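Local coordinates for putative low molecular weight protein-tyrosine-phosphatase slr0328 (Synechocystis sp., PDB 5O7B) that probably hydrolyses phosphotyrosine in proteins to tyrosine and phosphate, at residues Ser27-Asn32 with His148-Leu153. Sequence-based numbering, arbitrary orientation.
Sequences SPAAEN and HVIDLL
Leu153 reaches the helix of Ala29 and Ala30 with both ends of its isobutyl fork. Its CD1 lies against the backbone, 3.4 Å from Ala30 N. The same Leu153 CD1 also touches the methyl of the preceding residue, 3.8 Å from Ala29 CB. The other branch passes alongside the second alanine, Leu153 CD2 resting 3.7 Å from Ala30 CB. Ile150, one turn earlier, adds a looser contact, its CD1 coming to 4.1 Å from Ala29 CB; the Ala29 methyl thus touches both Leu153 and Ile150. With Leu153 CD1 anti to CA (chi2 170°), this branch extends away from its own backbone to the N and CA of Ala30. Shortening Leu153 to an alanine removes both branches and would probably open a gap beside Ala29 and Ala30. Here the helix that follows the phosphate-binding loop of the low molecular weight phosphatase fold, 26-37, packs on the C-terminal helix 143-156. The axes of segments 27-32 and 148-153 approach to 9.9 Å and cross at -42°, and the small alanines let the leucine come right up to the backbone. Around this buried apolar interface, Met67 of helix 65-68 touches Ala29, Val149 and Ile150, while Ala30 also packs on Phe18 of strand 17-20. That strand ends at Cys20, the probable nucleophile, whose side chain is about 8 Å from that of Ala30.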
loop_
_atom_site.group_PDB
_atom_site.type_symbol
_atom_site.label_atom_id
_atom_site.label_comp_id
_atom_site.label_asym_id
_atom_site.label_seq_id
_atom_site.Cartn_x
_atom_site.Cartn_y
_atom_site.Cartn_z
ATOM N N SER A 27 -1.923 1.494 -0.834
ATOM C CA SER A 27 -0.880 2.116 -0.019
ATOM C C SER A 27 -1.319 2.382 1.423
ATOM O O SER A 27 -0.473 2.324 2.329
ATOM C CB SER A 27 -0.374 3.408 -0.673
ATOM O OG SER A 27 -1.318 4.453 -0.613
ATOM N N PRO A 28 -2.603 2.671 1.701
ATOM C CA PRO A 28 -3.025 2.688 3.113
ATOM C C PRO A 28 -2.827 1.354 3.800
ATOM O O PRO A 28 -2.488 1.319 4.988
ATOM C CB PRO A 28 -4.510 3.066 3.035
ATOM C CG PRO A 28 -4.640 3.804 1.777
ATOM C CD PRO A 28 -3.678 3.171 0.823
ATOM N N ALA A 29 -3.049 0.246 3.087
ATOM C CA ALA A 29 -2.756 -1.059 3.665
ATOM C C ALA A 29 -1.257 -1.233 3.867
ATOM O O ALA A 29 -0.817 -1.696 4.927
ATOM C CB ALA A 29 -3.319 -2.170 2.777
ATOM N N ALA A 30 -0.458 -0.851 2.866
ATOM C CA ALA A 30 0.993 -0.954 2.991
ATOM C C ALA A 30 1.499 -0.188 4.203
ATOM O O ALA A 30 2.388 -0.660 4.918
ATOM C CB ALA A 30 1.671 -0.442 1.720
ATOM N N GLU A 31 0.941 0.997 4.447
ATOM C CA GLU A 31 1.394 1.821 5.561
ATOM C C GLU A 31 1.118 1.154 6.899
ATOM O O GLU A 31 1.934 1.246 7.825
ATOM C CB GLU A 31 0.725 3.191 5.507
ATOM C CG GLU A 31 1.095 4.097 6.671
ATOM C CD GLU A 31 0.250 5.351 6.709
ATOM O OE1 GLU A 31 -0.651 5.484 5.856
ATOM O OE2 GLU A 31 0.495 6.208 7.578
ATOM N N ASN A 32 -0.031 0.495 7.038
ATOM C CA ASN A 32 -0.317 -0.118 8.327
ATOM C C ASN A 32 0.429 -1.433 8.509
ATOM O O ASN A 32 0.859 -1.748 9.624
ATOM C CB ASN A 32 -1.811 -0.338 8.515
ATOM N N HIS A 148 -5.613 -10.681 -1.105
ATOM C CA HIS A 148 -4.382 -10.858 -1.873
ATOM C C HIS A 148 -3.462 -9.662 -1.721
ATOM O O HIS A 148 -2.245 -9.826 -1.596
ATOM C CB HIS A 148 -4.671 -11.103 -3.358
ATOM C CG HIS A 148 -3.552 -11.809 -4.077
ATOM N ND1 HIS A 148 -2.855 -11.240 -5.120
ATOM C CD2 HIS A 148 -3.002 -13.035 -3.890
ATOM C CE1 HIS A 148 -1.930 -12.084 -5.550
ATOM N NE2 HIS A 148 -1.999 -13.183 -4.822
ATOM N N VAL A 149 -4.019 -8.448 -1.747
ATOM C CA VAL A 149 -3.214 -7.257 -1.481
ATOM C C VAL A 149 -2.480 -7.409 -0.154
ATOM O O VAL A 149 -1.268 -7.182 -0.064
ATOM C CB VAL A 149 -4.095 -5.994 -1.501
ATOM C CG1 VAL A 149 -3.350 -4.814 -0.908
ATOM C CG2 VAL A 149 -4.557 -5.680 -2.921
ATOM N N ILE A 150 -3.197 -7.837 0.884
ATOM C CA ILE A 150 -2.573 -8.005 2.194
ATOM C C ILE A 150 -1.511 -9.097 2.152
ATOM O O ILE A 150 -0.422 -8.943 2.720
ATOM C CB ILE A 150 -3.644 -8.289 3.263
ATOM C CG1 ILE A 150 -4.706 -7.182 3.252
ATOM C CG2 ILE A 150 -3.009 -8.459 4.641
ATOM C CD1 ILE A 150 -4.314 -5.940 4.043
ATOM N N ASP A 151 -1.808 -10.212 1.477
ATOM C CA ASP A 151 -0.838 -11.294 1.321
ATOM C C ASP A 151 0.466 -10.798 0.711
ATOM O O ASP A 151 1.558 -11.197 1.139
ATOM C CB ASP A 151 -1.424 -12.398 0.442
ATOM C CG ASP A 151 -2.654 -13.032 1.038
ATOM O OD1 ASP A 151 -2.861 -12.894 2.258
ATOM O OD2 ASP A 151 -3.414 -13.670 0.276
ATOM N N LEU A 152 0.368 -9.944 -0.313
ATOM C CA LEU A 152 1.564 -9.453 -0.987
ATOM C C LEU A 152 2.339 -8.488 -0.105
ATOM O O LEU A 152 3.576 -8.480 -0.140
ATOM C CB LEU A 152 1.189 -8.794 -2.325
ATOM C CG LEU A 152 0.371 -9.696 -3.263
ATOM C CD1 LEU A 152 -0.084 -9.020 -4.547
ATOM C CD2 LEU A 152 1.165 -10.928 -3.602
ATOM N N LEU A 153 1.632 -7.687 0.702
ATOM C CA LEU A 153 2.295 -6.711 1.555
ATOM C C LEU A 153 2.927 -7.353 2.780
ATOM O O LEU A 153 3.961 -6.877 3.253
ATOM C CB LEU A 153 1.310 -5.619 1.976
ATOM C CG LEU A 153 0.867 -4.698 0.837
ATOM C CD1 LEU A 153 -0.278 -3.804 1.265
ATOM C CD2 LEU A 153 2.030 -3.863 0.316
#